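Local coordinates for T9SS C-terminal target domain-containing protein (Bacteroides cellulosilyticus, PDB 5JVK) that probably hydrolyses O-glycosidic bonds in carbohydrates, as a family 39 glycoside hydrolase of a gut symbiont, at residues 293-296 with 297-300; 343-347 with 348-352. All coordinates share one frame; numbering follows the deposited sequence.

Contact 1 of 2, residues 293-296 with 297-300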
ATOM      1  N   PRO A 293      11.354 -10.623  -6.606  1.00 19.57           N
ATOM      2  CA  PRO A 293      11.540  -9.330  -7.271  1.00 19.58           C
ATOM      3  C   PRO A 293      10.935  -9.213  -8.686  1.00 19.57           C
ATOM      4  O   PRO A 293      11.325  -8.320  -9.438  1.00 19.69           O
ATOM      5  CB  PRO A 293      13.063  -9.236  -7.354  1.00 19.74           C
ATOM      6  CG  PRO A 293      13.485 -10.648  -7.599  1.00 19.79           C
ATOM      7  CD  PRO A 293      12.474 -11.535  -6.903  1.00 19.74           C
ATOM      8  N   ASN A 294       9.984 -10.079  -9.037  1.00 19.76           N
ATOM      9  CA  ASN A 294       9.443 -10.139 -10.403  1.00 19.52           C
ATOM     10  C   ASN A 294       8.319  -9.129 -10.600  1.00 19.23           C
ATOM     11  O   ASN A 294       7.804  -8.564  -9.634  1.00 19.21           O
ATOM     12  CB  ASN A 294       8.918 -11.542 -10.714  1.00 19.58           C
ATOM     13  CG  ASN A 294       9.952 -12.616 -10.472  1.00 19.65           C
ATOM     14  OD1 ASN A 294       9.806 -13.447  -9.573  1.00 19.88           O
ATOM     15  ND2 ASN A 294      11.015 -12.596 -11.259  1.00 19.81           N
ATOM     16  N   THR A 295       7.927  -8.927 -11.857  1.00 18.98           N
ATOM     17  CA  THR A 295       6.820  -8.026 -12.188  1.00 18.89           C
ATOM     18  C   THR A 295       5.492  -8.566 -11.637  1.00 18.93           C
ATOM     19  O   THR A 295       5.349  -9.774 -11.439  1.00 18.98           O
ATOM     20  CB  THR A 295       6.637  -7.843 -13.714  1.00 18.76           C
ATOM     21  OG1 THR A 295       6.286  -9.096 -14.318  1.00 18.75           O
ATOM     22  CG2 THR A 295       7.896  -7.292 -14.368  1.00 18.74           C
ATOM     23  N   PRO A 296       4.515  -7.674 -11.394  1.00 18.88           N
ATOM     24  CA  PRO A 296       3.164  -8.143 -11.102  1.00 18.81           C
ATOM     25  C   PRO A 296       2.442  -8.687 -12.340  1.00 18.79           C
ATOM     26  O   PRO A 296       1.486  -9.439 -12.195  1.00 18.88           O
ATOM     27  CB  PRO A 296       2.465  -6.886 -10.583  1.00 18.91           C
ATOM     28  CG  PRO A 296       3.167  -5.770 -11.269  1.00 19.01           C
ATOM     29  CD  PRO A 296       4.602  -6.201 -11.358  1.00 18.99           C
ATOM     30  N   ASP A 297       2.891  -8.297 -13.534  1.00 18.93           N
ATOM     31  CA  ASP A 297       2.312  -8.768 -14.796  1.00 18.92           C
ATOM     32  C   ASP A 297       2.503 -10.270 -14.975  1.00 18.98           C
ATOM     33  O   ASP A 297       1.534 -11.001 -15.196  1.00 18.82           O
ATOM     34  CB  ASP A 297       2.947  -8.049 -15.997  1.00 19.13           C
ATOM     35  CG  ASP A 297       2.783  -6.533 -15.944  1.00 19.24           C
ATOM     36  OD1 ASP A 297       2.174  -5.957 -16.872  1.00 19.36           O
ATOM     37  OD2 ASP A 297       3.280  -5.922 -14.972  1.00 19.00           O
ATOM     38  N   PHE A 298       3.759 -10.713 -14.880  1.00 19.10           N
ATOM     39  CA  PHE A 298       4.142 -12.107 -15.147  1.00 19.06           C
ATOM     40  C   PHE A 298       4.525 -12.929 -13.913  1.00 19.40           C
ATOM     41  O   PHE A 298       4.375 -14.155 -13.933  1.00 19.84           O
ATOM     42  CB  PHE A 298       5.294 -12.154 -16.149  1.00 18.89           C
ATOM     43  CG  PHE A 298       5.032 -11.411 -17.430  1.00 18.84           C
ATOM     44  CD1 PHE A 298       3.808 -11.516 -18.095  1.00 18.97           C
ATOM     45  CD2 PHE A 298       6.031 -10.628 -18.002  1.00 18.96           C
ATOM     46  CE1 PHE A 298       3.586 -10.836 -19.286  1.00 19.06           C
ATOM     47  CE2 PHE A 298       5.813  -9.949 -19.192  1.00 19.00           C
ATOM     48  CZ  PHE A 298       4.589 -10.050 -19.834  1.00 19.03           C
ATOM     49  N   GLY A 299       5.029 -12.284 -12.859  1.00 19.45           N
ATOM     50  CA  GLY A 299       5.311 -12.966 -11.591  1.00 19.70           C
ATOM     51  C   GLY A 299       6.286 -14.132 -11.685  1.00 19.95           C
ATOM     52  O   GLY A 299       7.326 -14.018 -12.335  1.00 20.05           O
ATOM     53  N   TYR A 300       5.948 -15.251 -11.042  1.00 20.22           N
ATOM     54  CA  TYR A 300       6.810 -16.439 -11.018  1.00 20.67           C
ATOM     55  C   TYR A 300       6.026 -17.744 -11.164  1.00 21.46           C
ATOM     56  O   TYR A 300       4.833 -17.806 -10.866  1.00 21.01           O
ATOM     57  CB  TYR A 300       7.649 -16.471  -9.732  1.00 20.31           C
ATOM     58  CG  TYR A 300       6.853 -16.731  -8.473  1.00 20.01           C
ATOM     59  CD1 TYR A 300       6.164 -15.701  -7.832  1.00 19.90           C
ATOM     60  CD2 TYR A 300       6.787 -18.011  -7.917  1.00 19.91           C
ATOM     61  CE1 TYR A 300       5.431 -15.938  -6.675  1.00 19.87           C
ATOM     62  CE2 TYR A 300       6.055 -18.259  -6.764  1.00 19.77           C
ATOM     63  CZ  TYR A 300       5.378 -17.222  -6.144  1.00 19.85           C
ATOM     64  OH  TYR A 300       4.654 -17.468  -5.001  1.00 19.64           O
TER
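Two bonds from T295 close this tight turn, one through its side chain and one through its backbone. T295 OG1 accepts the backbone N-H of F298 at 3.1 Å in a nearly straight bond (N-H...O 164°). Its hydroxyl lies between the backbone N and the carbonyl carbon (chi1 63°), a torsion that aims OG1 at the amide of F298, three residues on, and threonine supplies both this acceptor and a short, branched, rigid side chain. The carbonyl T295 O takes the N-H of G299 at 2.9 Å, with the donor standing above the carbonyl plane; this bond is more bent.

Van der Waals contacts fill in around them. The F298 ring is met obliquely by T295 OG1, 4.0 Å from F298 CD2. At the other end N294 CB rests on G299 O at 3.4 Å, while N294 OD1 lies 3.7 Å from Y300 CB. The side chains of N294 and Y300 cross at about a right angle, and they meet through Y300 CB, not as a ring stack. G299, at positive phi, takes a backbone shape that glycine adopts easily. The proline ring of P296 holds phi near -73°, which suits the bend, and runs alongside D297, with P296 CG 3.7 Å from D297 OD2.

The charge of D297 ties the turn to its surroundings: buried OD2 forms a salt bridge with R359 of helix 350-366, while OD1 pairs with K430 of the C-terminal antiparallel sheet and accepts from W446.

One threonine accepting by its hydroxyl from residue i+3 and by its carbonyl from i+4 defines an ST motif, here in the loop after the sixth strand of the (beta/alpha)8 barrel.

Contact 2 of 2, residues 343-347 with 348-352. With GOL (glycerol), chain F.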
ATOM      1  N   TRP A 343       7.197  -4.863  -2.892  1.00 19.79           N
ATOM      2  CA  TRP A 343       8.539  -5.071  -3.419  1.00 19.84           C
ATOM      3  C   TRP A 343       9.484  -4.183  -2.614  1.00 19.85           C
ATOM      4  O   TRP A 343       9.064  -3.153  -2.080  1.00 20.03           O
ATOM      5  CB  TRP A 343       8.593  -4.699  -4.900  1.00 19.88           C
ATOM      6  CG  TRP A 343       7.877  -5.665  -5.809  1.00 19.74           C
ATOM      7  CD1 TRP A 343       8.444  -6.629  -6.577  1.00 19.73           C
ATOM      8  CD2 TRP A 343       6.468  -5.745  -6.047  1.00 19.65           C
ATOM      9  NE1 TRP A 343       7.489  -7.310  -7.280  1.00 19.87           N
ATOM     10  CE2 TRP A 343       6.262  -6.789  -6.975  1.00 19.71           C
ATOM     11  CE3 TRP A 343       5.362  -5.034  -5.573  1.00 19.59           C
ATOM     12  CZ2 TRP A 343       4.992  -7.148  -7.432  1.00 19.74           C
ATOM     13  CZ3 TRP A 343       4.101  -5.389  -6.021  1.00 19.65           C
ATOM     14  CH2 TRP A 343       3.925  -6.438  -6.946  1.00 19.80           C
ATOM     15  N   ASN A 344      10.751  -4.581  -2.535  1.00 19.87           N
ATOM     16  CA  ASN A 344      11.749  -3.881  -1.713  1.00 19.78           C
ATOM     17  C   ASN A 344      12.918  -3.382  -2.552  1.00 19.85           C
ATOM     18  O   ASN A 344      13.226  -3.950  -3.602  1.00 19.91           O
ATOM     19  CB  ASN A 344      12.251  -4.782  -0.579  1.00 19.71           C
ATOM     20  CG  ASN A 344      12.947  -6.032  -1.083  1.00 19.86           C
ATOM     21  OD1 ASN A 344      14.109  -5.991  -1.487  1.00 19.92           O
ATOM     22  ND2 ASN A 344      12.238  -7.155  -1.056  1.00 19.75           N
ATOM     23  N   SER A 345      13.571  -2.327  -2.062  1.00 19.86           N
ATOM     24  CA  SER A 345      14.707  -1.703  -2.757  1.00 19.83           C
ATOM     25  C   SER A 345      16.056  -2.439  -2.627  1.00 19.75           C
ATOM     26  O   SER A 345      17.062  -1.956  -3.155  1.00 20.10           O
ATOM     27  CB  SER A 345      14.862  -0.240  -2.320  1.00 19.65           C
ATOM     28  OG  SER A 345      13.686   0.499  -2.600  1.00 19.57           O
ATOM     29  N   THR A 346      16.090  -3.582  -1.936  1.00 19.50           N
ATOM     30  CA  THR A 346      17.289  -4.431  -1.909  1.00 19.29           C
ATOM     31  C   THR A 346      17.385  -5.276  -3.183  1.00 18.89           C
ATOM     32  O   THR A 346      18.431  -5.288  -3.835  1.00 18.91           O
ATOM     33  CB  THR A 346      17.321  -5.346  -0.666  1.00 19.36           C
ATOM     34  OG1 THR A 346      17.296  -4.544   0.521  1.00 19.28           O
ATOM     35  CG2 THR A 346      18.575  -6.225  -0.652  1.00 19.38           C
ATOM     36  N   THR A 347      16.299  -5.970  -3.526  1.00 18.41           N
ATOM     37  CA  THR A 347      16.253  -6.839  -4.718  1.00 18.10           C
ATOM     38  C   THR A 347      15.632  -6.182  -5.967  1.00 18.07           C
ATOM     39  O   THR A 347      15.583  -6.804  -7.030  1.00 18.11           O
ATOM     40  CB  THR A 347      15.512  -8.158  -4.426  1.00 17.84           C
ATOM     41  OG1 THR A 347      14.174  -7.881  -4.005  1.00 17.71           O
ATOM     42  CG2 THR A 347      16.228  -8.947  -3.345  1.00 17.86           C
ATOM     43  N   ASN A 348      15.146  -4.947  -5.836  1.00 17.96           N
ATOM     44  CA  ASN A 348      14.742  -4.135  -6.988  1.00 17.94           C
ATOM     45  C   ASN A 348      15.319  -2.728  -6.885  1.00 17.90           C
ATOM     46  O   ASN A 348      15.675  -2.264  -5.802  1.00 17.76           O
ATOM     47  CB  ASN A 348      13.215  -4.046  -7.087  1.00 17.99           C
ATOM     48  CG  ASN A 348      12.590  -5.291  -7.693  1.00 18.04           C
ATOM     49  OD1 ASN A 348      12.845  -5.635  -8.846  1.00 18.05           O
ATOM     50  ND2 ASN A 348      11.747  -5.955  -6.931  1.00 17.83           N
ATOM     51  N   LEU A 349      15.391  -2.055  -8.029  1.00 17.90           N
ATOM     52  CA  LEU A 349      15.715  -0.632  -8.081  1.00 17.88           C
ATOM     53  C   LEU A 349      14.558   0.146  -7.454  1.00 17.78           C
ATOM     54  O   LEU A 349      13.427  -0.347  -7.425  1.00 18.15           O
ATOM     55  CB  LEU A 349      15.903  -0.180  -9.532  1.00 18.05           C
ATOM     56  CG  LEU A 349      16.999  -0.836 -10.374  1.00 18.23           C
ATOM     57  CD1 LEU A 349      16.817  -0.485 -11.845  1.00 18.30           C
ATOM     58  CD2 LEU A 349      18.376  -0.413  -9.888  1.00 18.26           C
ATOM     59  N   ASP A 350      14.831   1.357  -6.970  1.00 17.38           N
ATOM     60  CA  ASP A 350      13.773   2.232  -6.446  1.00 17.02           C
ATOM     61  C   ASP A 350      12.688   2.483  -7.496  1.00 16.57           C
ATOM     62  O   ASP A 350      11.503   2.499  -7.175  1.00 16.36           O
ATOM     63  CB  ASP A 350      14.342   3.590  -5.993  1.00 17.16           C
ATOM     64  CG  ASP A 350      14.982   3.550  -4.607  1.00 17.37           C
ATOM     65  OD1 ASP A 350      14.747   2.595  -3.834  1.00 17.25           O
ATOM     66  OD2 ASP A 350      15.718   4.513  -4.289  1.00 17.61           O
ATOM     67  N   ILE A 351      13.105   2.681  -8.743  1.00 16.15           N
ATOM     68  CA  ILE A 351      12.178   2.982  -9.831  1.00 16.01           C
ATOM     69  C   ILE A 351      11.331   1.761 -10.223  1.00 15.72           C
ATOM     70  O   ILE A 351      10.184   1.920 -10.654  1.00 15.38           O
ATOM     71  CB  ILE A 351      12.920   3.595 -11.054  1.00 16.15           C
ATOM     72  CG1 ILE A 351      11.950   4.381 -11.935  1.00 16.26           C
ATOM     73  CG2 ILE A 351      13.656   2.536 -11.872  1.00 16.20           C
ATOM     74  CD1 ILE A 351      11.413   5.652 -11.301  1.00 16.34           C
ATOM     75  N   GLU A 352      11.890   0.558 -10.064  1.00 15.49           N
ATOM     76  CA  GLU A 352      11.129  -0.684 -10.255  1.00 15.40           C
ATOM     77  C   GLU A 352      10.043  -0.839  -9.186  1.00 15.21           C
ATOM     78  O   GLU A 352       8.897  -1.158  -9.510  1.00 15.03           O
ATOM     79  CB  GLU A 352      12.055  -1.907 -10.278  1.00 15.49           C
ATOM     80  CG  GLU A 352      12.887  -2.011 -11.553  1.00 15.56           C
ATOM     81  CD  GLU A 352      13.946  -3.108 -11.525  1.00 15.65           C
ATOM     82  OE1 GLU A 352      14.302  -3.604 -10.431  1.00 15.50           O
ATOM     83  OE2 GLU A 352      14.441  -3.473 -12.613  1.00 15.59           O
TER
HETATM   84  C1  GOL F 653      17.807   1.154  -4.983  1.00 33.63           C
HETATM   85  O1  GOL F 653      18.689   0.208  -4.353  1.00 32.78           O
HETATM   86  C2  GOL F 653      18.546   2.099  -5.944  1.00 33.28           C
HETATM   87  O2  GOL F 653      17.655   2.476  -6.999  1.00 33.23           O
HETATM   88  C3  GOL F 653      19.061   3.364  -5.246  1.00 33.02           C
HETATM   89  O3  GOL F 653      19.514   4.317  -6.219  1.00 32.73           O
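Chi1 of S345 (-59°) sets OG beside its own backbone N, and chi1 of D350 (-81°) likewise sets its CG beside its own N, with the end of the side chain coming back toward the loop, where hydroxyl and acid meet. S345 OG donates to D350 OD1 at 2.7 Å, reaching the oxygen nearly along its C-O axis. A serine hydroxyl can donate to D350 and accept from K402 NZ at once, on a side chain short enough for the tight loop. D350 OD2 has a long, weak ion pair with R396.

The amide of N344 folds over the following turn. N344 OD1 accepts the backbone N-H of T347 at 3.0 Å in a fairly straight bond (166°) and that of T346 weakly. This is an Asx motif, for which the short, planar side chain of asparagine is well made, and it curls the chain from barrel strand 335-341 into helix 350-366. A weak backbone bond, N348 N to N344 O at 3.1 Å, continues the turn. L349 holds the N-cap position, and its N-H goes to E352 OE1 at 3.1 Å, met from above the carboxylate plane: the E352-to-N-cap half of a capping box, the other half of which the apolar leucine side chain cannot supply.

The end of the N348 side chain lies at the edge of the W343 indole near CD1, the two planes steeply inclined, while W343 and Y356 pack edge-to-face. Glycerol bridges loop and helix start: its O1 donates to S345 O at 3.0 Å, and its O2 accepts from D350 N at 3.0 Å, almost linearly.

How the contacts relate
Contacts 1 and 2 belong to the loops that follow the sixth and seventh strands of the same (beta/alpha)8 barrel; their centres are 13 Å apart. They touch directly. W343 NE1 probably donates to N294 O at 2.7 Å, so the indole of contact 2 probably satisfies a carbonyl of the 293-300 turn. Beside that bond P296 CB packs 3.9 Å from W343 CH2, and P293 CB comes within 3.5 Å of T347 O. Y356 of helix 350-366 is shared, packing against P296 and W343. In clan GH-A barrels the catalytic nucleophile is a glutamate at the C-terminal end of the seventh strand, probably here 335-341, just before 343-347; the glycerol is probably a crystallisation additive.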